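Local coordinates for type IV pilus assembly protein PilF (Pseudomonas aeruginosa, PDB 2HO1) that is required for the outer-membrane localization of PilQ and its assembly into the dodecameric secretin of the type IV pilus, at residues Arg140-Leu152 against Tyr163-Val177. Numbering follows the deposited sequence.
Sequences RSRVFENLGLVSL and YFEKSLRLNRNQPSV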
# COMPACT_ATOMS: atom_id res chain seq x y z
N ARG A 140 -5.54 -9.92 -6.95
CA ARG A 140 -4.72 -9.17 -6.01
C ARG A 140 -3.28 -9.72 -6.05
O ARG A 140 -2.32 -8.94 -5.87
CB ARG A 140 -5.36 -9.25 -4.62
CG ARG A 140 -4.55 -8.68 -3.45
CD ARG A 140 -5.53 -8.23 -2.36
NE ARG A 140 -4.89 -7.84 -1.11
CZ ARG A 140 -4.75 -8.64 -0.05
NH1 ARG A 140 -5.21 -9.89 -0.08
NH2 ARG A 140 -4.13 -8.19 1.04
N SER A 141 -3.12 -11.02 -6.28
CA SER A 141 -1.77 -11.62 -6.36
C SER A 141 -0.92 -10.92 -7.43
O SER A 141 0.29 -10.78 -7.27
CB SER A 141 -1.84 -13.11 -6.70
OG SER A 141 -2.53 -13.34 -7.93
N ARG A 142 -1.56 -10.49 -8.51
CA ARG A 142 -0.87 -9.77 -9.60
C ARG A 142 -0.48 -8.38 -9.15
O ARG A 142 0.55 -7.84 -9.56
CB ARG A 142 -1.78 -9.66 -10.83
CG ARG A 142 -1.58 -10.81 -11.81
CD ARG A 142 -2.84 -11.16 -12.63
NE ARG A 142 -3.60 -10.03 -13.17
CZ ARG A 142 -4.51 -10.15 -14.14
NH1 ARG A 142 -4.75 -11.36 -14.66
NH2 ARG A 142 -5.19 -9.09 -14.58
N VAL A 143 -1.35 -7.77 -8.34
CA VAL A 143 -1.05 -6.46 -7.81
C VAL A 143 0.26 -6.53 -7.02
O VAL A 143 1.13 -5.66 -7.17
CB VAL A 143 -2.18 -5.96 -6.89
CG1 VAL A 143 -1.76 -4.70 -6.20
CG2 VAL A 143 -3.45 -5.76 -7.71
N PHE A 144 0.42 -7.55 -6.18
CA PHE A 144 1.64 -7.70 -5.40
C PHE A 144 2.84 -8.07 -6.26
O PHE A 144 3.99 -7.72 -5.94
CB PHE A 144 1.47 -8.72 -4.29
CG PHE A 144 0.66 -8.21 -3.13
CD1 PHE A 144 1.06 -7.05 -2.46
CD2 PHE A 144 -0.51 -8.84 -2.74
CE1 PHE A 144 0.31 -6.53 -1.43
CE2 PHE A 144 -1.26 -8.31 -1.69
CZ PHE A 144 -0.84 -7.15 -1.04
N GLU A 145 2.60 -8.83 -7.33
CA GLU A 145 3.70 -9.13 -8.23
C GLU A 145 4.21 -7.78 -8.79
O GLU A 145 5.40 -7.52 -8.84
CB GLU A 145 3.24 -10.00 -9.39
CG GLU A 145 4.36 -10.21 -10.42
CD GLU A 145 3.93 -11.05 -11.61
OE1 GLU A 145 2.81 -10.82 -12.15
OE2 GLU A 145 4.72 -11.93 -12.01
N ASN A 146 3.28 -6.93 -9.23
CA ASN A 146 3.65 -5.63 -9.79
C ASN A 146 4.38 -4.72 -8.80
O ASN A 146 5.31 -4.02 -9.18
CB ASN A 146 2.42 -4.92 -10.37
CG ASN A 146 1.99 -5.53 -11.69
OD1 ASN A 146 2.81 -6.11 -12.39
ND2 ASN A 146 0.71 -5.39 -12.03
N LEU A 147 3.98 -4.77 -7.55
CA LEU A 147 4.65 -3.98 -6.51
C LEU A 147 6.08 -4.49 -6.39
O LEU A 147 7.02 -3.71 -6.20
CB LEU A 147 3.89 -4.12 -5.18
CG LEU A 147 2.63 -3.23 -5.12
CD1 LEU A 147 1.76 -3.62 -3.90
CD2 LEU A 147 3.02 -1.76 -5.03
N GLY A 148 6.25 -5.81 -6.49
CA GLY A 148 7.60 -6.37 -6.44
C GLY A 148 8.46 -5.97 -7.64
O GLY A 148 9.62 -5.60 -7.50
N LEU A 149 7.90 -6.02 -8.84
CA LEU A 149 8.68 -5.64 -10.01
C LEU A 149 9.06 -4.16 -9.94
O LEU A 149 10.22 -3.81 -10.22
CB LEU A 149 7.91 -5.96 -11.30
CG LEU A 149 7.69 -7.45 -11.59
CD1 LEU A 149 6.59 -7.60 -12.61
CD2 LEU A 149 8.96 -8.13 -12.10
N VAL A 150 8.12 -3.29 -9.55
CA VAL A 150 8.41 -1.86 -9.43
C VAL A 150 9.50 -1.66 -8.36
O VAL A 150 10.39 -0.82 -8.52
CB VAL A 150 7.12 -1.05 -9.04
CG1 VAL A 150 7.48 0.40 -8.65
CG2 VAL A 150 6.12 -1.06 -10.21
N SER A 151 9.45 -2.44 -7.28
CA SER A 151 10.45 -2.30 -6.24
C SER A 151 11.84 -2.62 -6.78
O SER A 151 12.85 -1.99 -6.38
CB SER A 151 10.11 -3.21 -5.04
OG SER A 151 8.98 -2.72 -4.36
N LEU A 152 11.91 -3.60 -7.68
CA LEU A 152 13.18 -3.97 -8.30
C LEU A 152 13.79 -2.75 -8.98
O LEU A 152 14.95 -2.41 -8.75
CB LEU A 152 12.97 -5.08 -9.32
CG LEU A 152 13.47 -6.48 -8.97
CD1 LEU A 152 13.58 -6.66 -7.48
CD2 LEU A 152 12.55 -7.52 -9.58
N TYR A 163 7.19 -8.26 -1.42
CA TYR A 163 6.02 -8.18 -2.27
C TYR A 163 5.84 -9.49 -3.01
O TYR A 163 4.74 -10.01 -3.10
CB TYR A 163 6.12 -7.00 -3.23
CG TYR A 163 5.77 -5.66 -2.57
CD1 TYR A 163 4.57 -5.50 -1.85
CD2 TYR A 163 6.63 -4.56 -2.68
CE1 TYR A 163 4.23 -4.26 -1.26
CE2 TYR A 163 6.30 -3.34 -2.11
CZ TYR A 163 5.12 -3.19 -1.41
OH TYR A 163 4.80 -1.97 -0.90
N PHE A 164 6.93 -10.05 -3.55
CA PHE A 164 6.85 -11.32 -4.24
C PHE A 164 6.32 -12.45 -3.34
O PHE A 164 5.53 -13.27 -3.78
CB PHE A 164 8.20 -11.70 -4.85
CG PHE A 164 8.60 -10.83 -6.03
CD1 PHE A 164 7.65 -10.45 -6.98
CD2 PHE A 164 9.91 -10.38 -6.18
CE1 PHE A 164 8.02 -9.65 -8.06
CE2 PHE A 164 10.28 -9.58 -7.24
CZ PHE A 164 9.34 -9.21 -8.18
N GLU A 165 6.75 -12.47 -2.08
CA GLU A 165 6.25 -13.48 -1.16
C GLU A 165 4.74 -13.32 -0.93
O GLU A 165 4.02 -14.32 -0.81
CB GLU A 165 7.00 -13.42 0.18
CG GLU A 165 8.39 -14.02 0.10
CD GLU A 165 9.27 -13.65 1.29
OE1 GLU A 165 8.92 -12.72 2.04
OE2 GLU A 165 10.35 -14.28 1.45
N LYS A 166 4.26 -12.08 -0.85
CA LYS A 166 2.82 -11.87 -0.67
C LYS A 166 2.06 -12.42 -1.89
O LYS A 166 0.99 -13.04 -1.75
CB LYS A 166 2.47 -10.37 -0.47
CG LYS A 166 3.02 -9.73 0.81
CD LYS A 166 2.51 -8.30 0.97
CE LYS A 166 3.42 -7.48 1.85
NZ LYS A 166 3.57 -7.96 3.27
N SER A 167 2.62 -12.18 -3.08
CA SER A 167 1.98 -12.67 -4.30
C SER A 167 1.88 -14.22 -4.31
O SER A 167 0.85 -14.78 -4.66
CB SER A 167 2.78 -12.21 -5.53
OG SER A 167 2.10 -12.47 -6.74
N LEU A 168 2.95 -14.90 -3.91
CA LEU A 168 2.94 -16.36 -3.93
C LEU A 168 2.08 -16.94 -2.82
O LEU A 168 1.63 -18.07 -2.94
CB LEU A 168 4.37 -16.91 -3.82
CG LEU A 168 5.23 -16.75 -5.09
CD1 LEU A 168 6.69 -17.11 -4.80
CD2 LEU A 168 4.70 -17.62 -6.18
N ARG A 169 1.86 -16.19 -1.75
CA ARG A 169 1.02 -16.68 -0.65
C ARG A 169 -0.42 -16.70 -1.15
O ARG A 169 -1.18 -17.59 -0.78
CB ARG A 169 1.15 -15.76 0.57
CG ARG A 169 1.14 -16.49 1.91
CD ARG A 169 1.10 -15.50 3.07
NE ARG A 169 0.80 -16.12 4.37
CZ ARG A 169 0.44 -15.44 5.47
NH1 ARG A 169 0.32 -14.12 5.43
NH2 ARG A 169 0.19 -16.08 6.60
N LEU A 170 -0.79 -15.74 -2.00
CA LEU A 170 -2.14 -15.67 -2.57
C LEU A 170 -2.33 -16.59 -3.77
O LEU A 170 -3.45 -17.05 -4.06
CB LEU A 170 -2.47 -14.25 -3.02
CG LEU A 170 -2.58 -13.20 -1.93
CD1 LEU A 170 -3.00 -11.91 -2.57
CD2 LEU A 170 -3.58 -13.65 -0.86
N ASN A 171 -1.25 -16.83 -4.50
CA ASN A 171 -1.31 -17.72 -5.63
C ASN A 171 0.03 -18.39 -5.84
O ASN A 171 0.95 -17.82 -6.43
CB ASN A 171 -1.76 -16.98 -6.88
CG ASN A 171 -1.90 -17.91 -8.05
OD1 ASN A 171 -1.71 -19.11 -7.91
ND2 ASN A 171 -2.23 -17.36 -9.21
N ARG A 172 0.14 -19.60 -5.31
CA ARG A 172 1.36 -20.40 -5.38
C ARG A 172 1.80 -20.79 -6.78
O ARG A 172 2.98 -20.99 -7.02
CB ARG A 172 1.16 -21.68 -4.58
CG ARG A 172 0.85 -21.45 -3.12
CD ARG A 172 2.07 -20.89 -2.40
NE ARG A 172 1.82 -20.69 -0.98
CZ ARG A 172 2.63 -20.01 -0.18
NH1 ARG A 172 3.74 -19.45 -0.67
NH2 ARG A 172 2.34 -19.87 1.11
N ASN A 173 0.84 -20.89 -7.69
CA ASN A 173 1.14 -21.30 -9.05
C ASN A 173 1.52 -20.16 -10.00
O ASN A 173 0.79 -19.86 -10.95
CB ASN A 173 -0.06 -22.09 -9.60
CG ASN A 173 0.23 -22.75 -10.95
OD1 ASN A 173 1.38 -22.77 -11.42
ND2 ASN A 173 -0.81 -23.29 -11.59
N GLN A 174 2.66 -19.52 -9.75
CA GLN A 174 3.13 -18.42 -10.60
C GLN A 174 4.63 -18.60 -10.87
O GLN A 174 5.47 -18.05 -10.17
CB GLN A 174 2.90 -17.06 -9.91
CG GLN A 174 1.47 -16.75 -9.48
CD GLN A 174 1.33 -15.36 -8.82
OE1 GLN A 174 1.19 -14.34 -9.50
NE2 GLN A 174 1.40 -15.33 -7.49
N PRO A 175 4.97 -19.39 -11.90
CA PRO A 175 6.38 -19.63 -12.25
C PRO A 175 7.21 -18.35 -12.38
O PRO A 175 8.34 -18.31 -11.93
CB PRO A 175 6.28 -20.39 -13.57
CG PRO A 175 4.98 -21.15 -13.41
CD PRO A 175 4.07 -20.10 -12.83
N SER A 176 6.65 -17.31 -13.00
CA SER A 176 7.38 -16.07 -13.18
C SER A 176 7.77 -15.40 -11.85
O SER A 176 8.85 -14.82 -11.76
CB SER A 176 6.61 -15.09 -14.06
OG SER A 176 5.47 -14.55 -13.42
N VAL A 177 6.91 -15.49 -10.84
CA VAL A 177 7.22 -14.91 -9.53
C VAL A 177 8.26 -15.79 -8.86
O VAL A 177 9.20 -15.31 -8.24
CB VAL A 177 5.96 -14.79 -8.60
CG1 VAL A 177 6.37 -14.24 -7.20
CG2 VAL A 177 4.93 -13.86 -9.23
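The helical hairpin assigned to the fourth tetratricopeptide repeat of PilF brings F164 close against the first helix at G148, where no side chain stands in the way, and packs Y163 on L147, G148 and S151. Helices 140-152 and 163-170 run antiparallel at 162°, their axes 7.6 Å apart. With no CB, G148 offers its CA to one face of the F164 ring, 4.0 Å from its centroid, while L152 CD2 meets that ring at its edge. L147 CB sits over one face of the Y163 ring, 3.6 Å from its centroid; S151 OG comes to the edge. F144 is a knob among Y163, K166, S167 and L170: K166 CB covers one ring face, and L170 CD1 lies at the edge. S167 OG donates to S141 O, its chi1 of -171° swinging the hydroxyl away from the backbone N. This hydroxyl and E145 N grip S141 O from the two sides of its carbonyl plane. S167 OG in turn accepts from Q174 NE2 at 3.0 Å, and the same amide nitrogen gives a bond to N171 O, tying the N-cap residue of helix 175-187 to the turn. The extended side chain of E145 carries OE2 to S176 OG on that following helix, 3.1 Å away. Helix 121-131 packs on L147, and its Y125 OH shares a hydrogen bond with Y163 OH; F164 also touches helix 175-187, and K166 NZ is hydrogen-bonded to Q133 O of the second subunit.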